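Local coordinates for CRISPR-associated protein CasA/Cse1 (Thermus thermophilus, PDB 4AN8) that probably serves in CRISPR-based adaptive immunity against viruses and plasmids, as the CasA/Cse1 subunit of the Cascade ribonucleoprotein complex, at residues L149-A157 with L254-F263; A187-Q197 with R340-D351. All coordinates share one frame; numbering follows the deposited sequence.

How the contacts relate
Contact 2 is central, its centre about 3 Å from that of the chain, and most of its residues are buried, though its ends reach the surface; the centre of contact 1 lies about 27 Å out, and fewer of its residues are buried. They hold different elements: contact 1 brings the lead-in and first turn of helix 154-167 against the hairpin of strands 250-256 and 261-273, and contact 2 pairs strand 191-195 with strand 342-351. Their nearest atoms are about 15 Å apart. Contact 1 has a single beta bridge and relies on charged and hydroxyl side chains around the turn; contact 2 runs through five bridges with mostly apolar side chains along the pairs, and water bridges its Arg-188 and Gln-348 end.

Contact 1 (L149-A157 with L254-F263); sequences LPKATYAQA and LLDEGDGVRF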
loop_
_atom_site.group_PDB
_atom_site.type_symbol
_atom_site.label_atom_id
_atom_site.label_comp_id
_atom_site.label_asym_id
_atom_site.label_seq_id
_atom_site.Cartn_x
_atom_site.Cartn_y
_atom_site.Cartn_z
ATOM N N LEU A 149 -23.858 17.324 -1.714
ATOM C CA LEU A 149 -22.915 16.649 -2.605
ATOM C C LEU A 149 -22.272 17.625 -3.560
ATOM O O LEU A 149 -22.938 18.202 -4.411
ATOM C CB LEU A 149 -23.612 15.543 -3.407
ATOM C CG LEU A 149 -22.771 14.905 -4.522
ATOM C CD1 LEU A 149 -21.957 13.779 -3.964
ATOM C CD2 LEU A 149 -23.667 14.415 -5.639
ATOM N N PRO A 150 -20.958 17.791 -3.432
ATOM C CA PRO A 150 -20.200 18.724 -4.275
ATOM C C PRO A 150 -19.928 18.155 -5.671
ATOM O O PRO A 150 -19.918 16.947 -5.870
ATOM C CB PRO A 150 -18.890 18.877 -3.510
ATOM C CG PRO A 150 -18.691 17.529 -2.872
ATOM C CD PRO A 150 -20.085 17.041 -2.506
ATOM N N LYS A 151 -19.731 19.043 -6.627
ATOM C CA LYS A 151 -19.307 18.662 -7.949
ATOM C C LYS A 151 -17.786 18.436 -7.955
ATOM O O LYS A 151 -17.012 19.323 -7.604
ATOM C CB LYS A 151 -19.678 19.755 -8.942
ATOM C CG LYS A 151 -19.528 19.337 -10.379
ATOM C CD LYS A 151 -19.269 20.527 -11.313
ATOM C CE LYS A 151 -20.277 21.643 -11.119
ATOM N NZ LYS A 151 -19.837 22.935 -11.731
ATOM N N ALA A 152 -17.361 17.243 -8.352
ATOM C CA ALA A 152 -15.944 16.985 -8.577
ATOM C C ALA A 152 -15.493 17.644 -9.867
ATOM O O ALA A 152 -16.261 17.731 -10.825
ATOM C CB ALA A 152 -15.698 15.500 -8.659
ATOM N N THR A 153 -14.245 18.098 -9.898
ATOM C CA THR A 153 -13.615 18.431 -11.171
ATOM C C THR A 153 -13.312 17.134 -11.899
ATOM O O THR A 153 -13.300 16.075 -11.289
ATOM C CB THR A 153 -12.274 19.194 -11.013
ATOM O OG1 THR A 153 -11.355 18.376 -10.272
ATOM C CG2 THR A 153 -12.467 20.527 -10.300
ATOM N N TYR A 154 -13.053 17.214 -13.195
ATOM C CA TYR A 154 -12.669 16.033 -13.952
ATOM C C TYR A 154 -11.479 15.334 -13.301
ATOM O O TYR A 154 -11.471 14.106 -13.193
ATOM C CB TYR A 154 -12.356 16.392 -15.398
ATOM C CG TYR A 154 -13.548 16.939 -16.146
ATOM C CD1 TYR A 154 -14.828 16.466 -15.893
ATOM C CD2 TYR A 154 -13.396 17.945 -17.096
ATOM C CE1 TYR A 154 -15.924 16.965 -16.568
ATOM C CE2 TYR A 154 -14.483 18.450 -17.774
ATOM C CZ TYR A 154 -15.750 17.955 -17.507
ATOM O OH TYR A 154 -16.836 18.451 -18.192
ATOM N N ALA A 155 -10.489 16.111 -12.852
ATOM C CA ALA A 155 -9.280 15.533 -12.270
ATOM C C ALA A 155 -9.634 14.734 -11.022
ATOM O O ALA A 155 -9.143 13.637 -10.840
ATOM C CB ALA A 155 -8.212 16.621 -11.960
ATOM N N GLN A 156 -10.510 15.265 -10.176
ATOM C CA GLN A 156 -10.883 14.537 -8.968
ATOM C C GLN A 156 -11.720 13.291 -9.285
ATOM O O GLN A 156 -11.593 12.286 -8.600
ATOM C CB GLN A 156 -11.639 15.413 -7.979
ATOM C CG GLN A 156 -10.957 16.696 -7.593
ATOM C CD GLN A 156 -11.827 17.523 -6.661
ATOM O OE1 GLN A 156 -12.893 17.974 -7.051
ATOM N NE2 GLN A 156 -11.392 17.678 -5.405
ATOM N N ALA A 157 -12.580 13.351 -10.305
ATOM C CA ALA A 157 -13.364 12.167 -10.665
ATOM C C ALA A 157 -12.457 11.091 -11.247
ATOM O O ALA A 157 -12.609 9.917 -10.961
ATOM C CB ALA A 157 -14.494 12.508 -11.642
ATOM N N LEU A 254 -18.999 7.730 -15.266
ATOM C CA LEU A 254 -19.117 9.098 -14.771
ATOM C C LEU A 254 -20.019 9.893 -15.702
ATOM O O LEU A 254 -19.903 9.792 -16.916
ATOM C CB LEU A 254 -17.751 9.758 -14.712
ATOM C CG LEU A 254 -16.722 8.964 -13.934
ATOM C CD1 LEU A 254 -15.360 9.630 -14.084
ATOM C CD2 LEU A 254 -17.119 8.802 -12.447
ATOM N N LEU A 255 -20.914 10.678 -15.121
ATOM C CA LEU A 255 -21.807 11.527 -15.895
ATOM C C LEU A 255 -21.295 12.990 -15.901
ATOM O O LEU A 255 -21.066 13.589 -14.848
ATOM C CB LEU A 255 -23.235 11.441 -15.321
ATOM C CG LEU A 255 -23.815 10.021 -15.147
ATOM C CD1 LEU A 255 -25.302 10.048 -14.700
ATOM C CD2 LEU A 255 -23.643 9.208 -16.428
ATOM N N ASP A 256 -21.132 13.555 -17.092
ATOM C CA ASP A 256 -20.583 14.892 -17.246
ATOM C C ASP A 256 -21.669 15.953 -17.025
ATOM O O ASP A 256 -22.638 16.035 -17.791
ATOM C CB ASP A 256 -19.963 15.006 -18.646
ATOM C CG ASP A 256 -19.334 16.372 -18.922
ATOM O OD1 ASP A 256 -19.259 17.222 -17.998
ATOM O OD2 ASP A 256 -18.895 16.576 -20.085
ATOM N N GLU A 257 -21.505 16.752 -15.971
ATOM C CA GLU A 257 -22.403 17.877 -15.677
ATOM C C GLU A 257 -22.178 19.064 -16.607
ATOM O O GLU A 257 -22.940 20.012 -16.589
ATOM C CB GLU A 257 -22.197 18.372 -14.248
ATOM C CG GLU A 257 -22.483 17.358 -13.179
ATOM C CD GLU A 257 -23.954 16.998 -13.097
ATOM O OE1 GLU A 257 -24.706 17.785 -12.488
ATOM O OE2 GLU A 257 -24.356 15.930 -13.626
ATOM N N GLY A 258 -21.123 19.019 -17.409
ATOM C CA GLY A 258 -20.789 20.130 -18.282
ATOM C C GLY A 258 -19.374 20.614 -18.024
ATOM O O GLY A 258 -18.597 20.837 -18.964
ATOM N N ASP A 259 -19.029 20.760 -16.745
ATOM C CA ASP A 259 -17.662 21.106 -16.362
ATOM C C ASP A 259 -17.225 20.373 -15.087
ATOM O O ASP A 259 -16.329 20.826 -14.386
ATOM C CB ASP A 259 -17.539 22.604 -16.146
ATOM C CG ASP A 259 -18.397 23.082 -15.019
ATOM O OD1 ASP A 259 -18.916 22.227 -14.278
ATOM O OD2 ASP A 259 -18.559 24.305 -14.867
ATOM N N GLY A 260 -17.876 19.256 -14.788
ATOM C CA GLY A 260 -17.596 18.488 -13.592
ATOM C C GLY A 260 -18.493 17.263 -13.472
ATOM O O GLY A 260 -19.297 16.952 -14.365
ATOM N N VAL A 261 -18.363 16.565 -12.348
ATOM C CA VAL A 261 -19.099 15.326 -12.139
ATOM C C VAL A 261 -19.751 15.320 -10.766
ATOM O O VAL A 261 -19.112 15.651 -9.767
ATOM C CB VAL A 261 -18.160 14.089 -12.241
ATOM C CG1 VAL A 261 -18.880 12.836 -11.767
ATOM C CG2 VAL A 261 -17.636 13.930 -13.661
ATOM N N ARG A 262 -21.023 14.932 -10.725
ATOM C CA ARG A 262 -21.729 14.717 -9.465
ATOM C C ARG A 262 -22.176 13.267 -9.291
ATOM O O ARG A 262 -22.199 12.763 -8.179
ATOM C CB ARG A 262 -22.964 15.619 -9.363
ATOM C CG ARG A 262 -22.689 17.114 -9.238
ATOM C CD ARG A 262 -24.015 17.907 -9.129
ATOM N NE ARG A 262 -23.780 19.317 -8.860
ATOM C CZ ARG A 262 -23.675 20.254 -9.796
ATOM N NH1 ARG A 262 -23.808 19.945 -11.083
ATOM N NH2 ARG A 262 -23.441 21.509 -9.441
ATOM N N PHE A 263 -22.573 12.629 -10.391
ATOM C CA PHE A 263 -23.211 11.310 -10.381
ATOM C C PHE A 263 -22.586 10.335 -11.378
ATOM O O PHE A 263 -21.857 10.729 -12.287
ATOM C CB PHE A 263 -24.719 11.429 -10.690
ATOM C CG PHE A 263 -25.477 12.215 -9.676
ATOM C CD1 PHE A 263 -25.851 11.644 -8.478
ATOM C CD2 PHE A 263 -25.803 13.533 -9.912
ATOM C CE1 PHE A 263 -26.548 12.373 -7.525
ATOM C CE2 PHE A 263 -26.487 14.269 -8.963
ATOM C CZ PHE A 263 -26.852 13.685 -7.765
HETATM O O HOH W 1 -13.135 20.024 -14.212
#
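Tyr-154 lays its ring beside the 256-260 turn so that OH meets Asp-256 OD1 at 2.7 Å. Ring and carboxylate stand nearly perpendicular, 80° apart, and the hydroxyl comes from above the carboxylate plane. Gly-258 N reaches Asp-256 OD1 from the opposite face at 2.7 Å, closing an Asx turn. Two bonds thus grip OD1, while Lys-10 forms a salt bridge with OD2 and also bonds Tyr-154 OH. Asp-259 O lies over one face of the tyrosine ring, near its rim.

The turn belongs to the beta-hairpin of strands 250-256 and 261-273. Ala-152 extends it by one antiparallel hydrogen-bonded pair with Val-261, just before Thr-153 caps helix 154-167 in a capping box with Gln-156. Next to this bridge Ala-157 CB packs on Val-261 CG2 and, at 3.9 Å, on Leu-254 CD1.

Lys-151 runs across Gly-260, its CD 3.5 Å from the glycine CA, and the bend at chi3 (-51°) brings NZ to Asp-259 OD1 at 2.8 Å, on the syn side. Its CE rides over one face of the Arg-262 guanidinium, whose NH1 makes a salt bridge in the guanidinium plane to the anti lone pair of Glu-257 OE1. Farther along, Leu-149 CD2 sits over the Phe-263 ring face, 4.2 Å from its centroid, a CH-pi contact.

Contact 2 (A187-Q197 with R340-D351); sequences ARPALFLPTGQ and RITLRVLGQVSD
Phe-192 turns the edge of its ring to Leu-343, CD2 lying 3.9 Å from the leucine CD1, and the same methyl touches Pro-194 CD. These side chains and Val-345 share one face of a three-stranded antiparallel sheet in which strand 342-351 is the middle strand, between 191-195 and 354-364. Helices 199-206 and 320-333 both pack on Pro-194 and on nearby Ile-341. Five pairs run from Leu-191 with Leu-346 to Thr-195 with Thr-342, alternately hydrogen-bonded and non-hydrogen-bonded.

The other face carries Leu-191, Leu-193, Thr-195 and their partners. Leu-193 CD2 crosses to Leu-346 CD1 at 4.2 Å. Thr-195 lies side by side with Thr-342, the two pointing the same way, and its OG1 rests against the extended chain of Arg-344, 3.6 Å from CG. That hydroxyl, beside the backbone N (chi1 -76°), donates to Leu-193 O from above the carbonyl plane; Arg-344 N approaches the same oxygen from the opposite face. The arginine goes on to a salt bridge with Glu-53.

Past Gly-347 the chain leading into strand 191-195 draws away from strand 342-351, and water fills in between: one molecule accepts from Gln-348 N and lies within bonding distance of Pro-189 O, while two others bridge Arg-188 O and Gln-348 O. Arg-188, salt-bridged through NE to Asp-183, bends at chi2 (-59°) and brings NH1 to Ser-350 OG at 2.8 Å, somewhat tilted from its guanidinium plane. The Gln-348 side chain reaches across to Ala-187: NE2 also bonds Phe-167 O, and it donates almost straight, at 169°, to a lone pair of Ala-187 O, 2.8 Å from NE2.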
loop_
_atom_site.group_PDB
_atom_site.type_symbol
_atom_site.label_atom_id
_atom_site.label_comp_id
_atom_site.label_asym_id
_atom_site.label_seq_id
_atom_site.Cartn_x
_atom_site.Cartn_y
_atom_site.Cartn_z
ATOM N N ALA A 187 -7.631 -4.356 -2.532
ATOM C CA ALA A 187 -8.438 -3.928 -1.390
ATOM C C ALA A 187 -7.795 -4.237 -0.029
ATOM O O ALA A 187 -7.886 -3.418 0.898
ATOM C CB ALA A 187 -9.824 -4.548 -1.461
ATOM N N ARG A 188 -7.150 -5.401 0.079
ATOM C CA ARG A 188 -6.660 -5.919 1.364
ATOM C C ARG A 188 -5.162 -5.729 1.644
ATOM O O ARG A 188 -4.780 -5.472 2.779
ATOM C CB ARG A 188 -6.979 -7.422 1.517
ATOM C CG ARG A 188 -8.402 -7.830 1.179
ATOM C CD ARG A 188 -9.389 -7.074 2.057
ATOM N NE ARG A 188 -10.767 -7.237 1.594
ATOM C CZ ARG A 188 -11.839 -6.812 2.258
ATOM N NH1 ARG A 188 -11.729 -6.185 3.430
ATOM N NH2 ARG A 188 -13.030 -7.009 1.744
ATOM N N PRO A 189 -4.303 -5.926 0.625
ATOM C CA PRO A 189 -2.901 -6.058 1.007
ATOM C C PRO A 189 -2.240 -4.721 1.154
ATOM O O PRO A 189 -2.696 -3.727 0.580
ATOM C CB PRO A 189 -2.274 -6.810 -0.177
ATOM C CG PRO A 189 -3.160 -6.466 -1.331
ATOM C CD PRO A 189 -4.540 -6.298 -0.779
ATOM N N ALA A 190 -1.160 -4.715 1.913
ATOM C CA ALA A 190 -0.306 -3.554 2.031
ATOM C C ALA A 190 0.558 -3.474 0.780
ATOM O O ALA A 190 1.090 -4.479 0.341
ATOM C CB ALA A 190 0.565 -3.706 3.261
ATOM N N LEU A 191 0.696 -2.291 0.199
ATOM C CA LEU A 191 1.494 -2.156 -1.023
ATOM C C LEU A 191 2.899 -1.606 -0.745
ATOM O O LEU A 191 3.042 -0.573 -0.077
ATOM C CB LEU A 191 0.771 -1.261 -2.025
ATOM C CG LEU A 191 -0.629 -1.790 -2.389
ATOM C CD1 LEU A 191 -1.297 -0.861 -3.418
ATOM C CD2 LEU A 191 -0.563 -3.236 -2.915
ATOM N N PHE A 192 3.918 -2.297 -1.255
ATOM C CA PHE A 192 5.302 -1.841 -1.117
ATOM C C PHE A 192 5.729 -0.971 -2.290
ATOM O O PHE A 192 5.780 -1.427 -3.448
ATOM C CB PHE A 192 6.269 -3.012 -0.942
ATOM C CG PHE A 192 6.090 -3.736 0.351
ATOM C CD1 PHE A 192 4.997 -4.566 0.550
ATOM C CD2 PHE A 192 7.000 -3.575 1.386
ATOM C CE1 PHE A 192 4.825 -5.239 1.744
ATOM C CE2 PHE A 192 6.828 -4.244 2.604
ATOM C CZ PHE A 192 5.743 -5.078 2.780
ATOM N N LEU A 193 6.041 0.282 -1.982
ATOM C CA LEU A 193 6.447 1.226 -3.014
ATOM C C LEU A 193 7.778 1.886 -2.703
ATOM O O LEU A 193 7.819 2.948 -2.094
ATOM C CB LEU A 193 5.370 2.303 -3.203
ATOM C CG LEU A 193 5.706 3.323 -4.284
ATOM C CD1 LEU A 193 5.161 2.846 -5.639
ATOM C CD2 LEU A 193 5.176 4.709 -3.916
ATOM N N PRO A 194 8.883 1.255 -3.112
ATOM C CA PRO A 194 10.187 1.898 -2.959
ATOM C C PRO A 194 10.176 3.260 -3.643
ATOM O O PRO A 194 9.494 3.453 -4.657
ATOM C CB PRO A 194 11.130 0.957 -3.694
ATOM C CG PRO A 194 10.471 -0.357 -3.593
ATOM C CD PRO A 194 8.996 -0.081 -3.714
ATOM N N THR A 195 10.924 4.200 -3.077
ATOM C CA THR A 195 10.816 5.588 -3.473
ATOM C C THR A 195 12.203 6.200 -3.555
ATOM O O THR A 195 13.051 5.953 -2.684
ATOM C CB THR A 195 9.918 6.352 -2.478
ATOM O OG1 THR A 195 8.546 6.019 -2.740
ATOM C CG2 THR A 195 10.084 7.827 -2.607
ATOM N N GLY A 196 12.444 6.958 -4.623
ATOM C CA GLY A 196 13.735 7.588 -4.821
ATOM C C GLY A 196 13.631 9.073 -4.584
ATOM O O GLY A 196 12.729 9.520 -3.871
ATOM N N GLN A 197 14.506 9.850 -5.210
ATOM C CA GLN A 197 14.560 11.289 -4.930
ATOM C C GLN A 197 13.769 12.106 -5.943
ATOM O O GLN A 197 13.543 13.294 -5.757
ATOM C CB GLN A 197 16.002 11.786 -4.844
ATOM C CG GLN A 197 16.721 11.317 -3.596
ATOM C CD GLN A 197 17.636 12.378 -3.016
ATOM O OE1 GLN A 197 18.790 12.511 -3.431
ATOM N NE2 GLN A 197 17.121 13.145 -2.053
ATOM N N ARG A 340 19.515 8.393 -2.536
ATOM C CA ARG A 340 18.685 8.271 -1.338
ATOM C C ARG A 340 17.367 7.533 -1.629
ATOM O O ARG A 340 16.477 8.048 -2.301
ATOM C CB ARG A 340 18.446 9.655 -0.731
ATOM C CG ARG A 340 19.718 10.493 -0.701
ATOM C CD ARG A 340 19.601 11.735 0.166
ATOM N NE ARG A 340 20.883 12.431 0.252
ATOM C CZ ARG A 340 21.133 13.452 1.065
ATOM N NH1 ARG A 340 20.186 13.906 1.875
ATOM N NH2 ARG A 340 22.333 14.017 1.072
ATOM N N ILE A 341 17.254 6.315 -1.119
ATOM C CA ILE A 341 16.128 5.458 -1.444
ATOM C C ILE A 341 15.314 5.056 -0.202
ATOM O O ILE A 341 15.873 4.540 0.761
ATOM C CB ILE A 341 16.631 4.230 -2.238
ATOM C CG1 ILE A 341 17.193 4.704 -3.588
ATOM C CG2 ILE A 341 15.521 3.183 -2.428
ATOM C CD1 ILE A 341 18.002 3.642 -4.348
ATOM N N THR A 342 14.000 5.313 -0.210
ATOM C CA THR A 342 13.170 4.912 0.927
ATOM C C THR A 342 12.102 3.891 0.550
ATOM O O THR A 342 11.952 3.538 -0.618
ATOM C CB THR A 342 12.484 6.100 1.622
ATOM O OG1 THR A 342 11.421 6.582 0.801
ATOM C CG2 THR A 342 13.447 7.212 1.899
ATOM N N LEU A 343 11.358 3.421 1.542
ATOM C CA LEU A 343 10.250 2.500 1.285
ATOM C C LEU A 343 8.948 3.083 1.796
ATOM O O LEU A 343 8.812 3.364 3.002
ATOM C CB LEU A 343 10.503 1.166 1.970
ATOM C CG LEU A 343 9.465 0.043 1.907
ATOM C CD1 LEU A 343 9.258 -0.481 0.467
ATOM C CD2 LEU A 343 9.875 -1.098 2.856
ATOM N N ARG A 344 7.988 3.281 0.895
ATOM C CA ARG A 344 6.650 3.660 1.333
ATOM C C ARG A 344 5.723 2.453 1.373
ATOM O O ARG A 344 5.741 1.620 0.465
ATOM C CB ARG A 344 6.078 4.736 0.436
ATOM C CG ARG A 344 6.919 5.961 0.421
ATOM C CD ARG A 344 6.163 7.082 -0.189
ATOM N NE ARG A 344 6.756 8.358 0.185
ATOM C CZ ARG A 344 6.072 9.492 0.230
ATOM N NH1 ARG A 344 4.776 9.490 -0.072
ATOM N NH2 ARG A 344 6.679 10.619 0.579
ATOM N N VAL A 345 4.939 2.335 2.433
ATOM C CA VAL A 345 3.897 1.323 2.470
ATOM C C VAL A 345 2.550 2.028 2.401
ATOM O O VAL A 345 2.288 2.950 3.173
ATOM C CB VAL A 345 3.968 0.444 3.719
ATOM C CG1 VAL A 345 2.855 -0.620 3.664
ATOM C CG2 VAL A 345 5.359 -0.223 3.826
ATOM N N LEU A 346 1.724 1.616 1.447
ATOM C CA LEU A 346 0.409 2.215 1.208
ATOM C C LEU A 346 -0.681 1.145 1.223
ATOM O O LEU A 346 -0.492 0.058 0.684
ATOM C CB LEU A 346 0.388 2.917 -0.156
ATOM C CG LEU A 346 1.556 3.834 -0.484
ATOM C CD1 LEU A 346 1.512 4.290 -1.952
ATOM C CD2 LEU A 346 1.602 5.018 0.476
ATOM N N GLY A 347 -1.823 1.451 1.820
ATOM C CA GLY A 347 -2.932 0.509 1.848
ATOM C C GLY A 347 -4.073 0.906 2.788
ATOM O O GLY A 347 -4.039 1.970 3.398
ATOM N N GLN A 348 -5.083 0.042 2.891
ATOM C CA GLN A 348 -6.241 0.292 3.738
ATOM C C GLN A 348 -6.179 -0.652 4.905
ATOM O O GLN A 348 -5.737 -1.781 4.751
ATOM C CB GLN A 348 -7.561 -0.043 3.016
ATOM C CG GLN A 348 -7.631 0.351 1.630
ATOM C CD GLN A 348 -9.018 0.205 1.047
ATOM O OE1 GLN A 348 -9.742 1.184 0.924
ATOM N NE2 GLN A 348 -9.370 -1.010 0.624
ATOM N N VAL A 349 -6.665 -0.208 6.054
ATOM C CA VAL A 349 -6.960 -1.143 7.127
ATOM C C VAL A 349 -8.418 -1.514 6.945
ATOM O O VAL A 349 -9.291 -0.637 6.916
ATOM C CB VAL A 349 -6.791 -0.513 8.513
ATOM C CG1 VAL A 349 -6.956 -1.596 9.596
ATOM C CG2 VAL A 349 -5.442 0.163 8.608
ATOM N N SER A 350 -8.702 -2.791 6.783
ATOM C CA SER A 350 -10.068 -3.124 6.440
ATOM C C SER A 350 -10.636 -4.229 7.297
ATOM O O SER A 350 -9.921 -4.902 8.030
ATOM C CB SER A 350 -10.209 -3.483 4.957
ATOM O OG SER A 350 -9.677 -4.762 4.693
ATOM N N ASP A 351 -11.943 -4.410 7.169
ATOM C CA ASP A 351 -12.665 -5.404 7.933
ATOM C C ASP A 351 -13.913 -5.739 7.130
ATOM O O ASP A 351 -14.906 -4.986 7.154
ATOM C CB ASP A 351 -13.034 -4.812 9.282
ATOM C CG ASP A 351 -13.810 -5.763 10.122
ATOM O OD1 ASP A 351 -13.641 -6.986 9.916
ATOM O OD2 ASP A 351 -14.586 -5.282 10.977
HETATM O O HOH W 2 -7.109 -4.475 4.283
HETATM O O HOH W 3 -3.561 -3.198 3.919
HETATM O O HOH W 4 -4.930 -2.062 1.051
#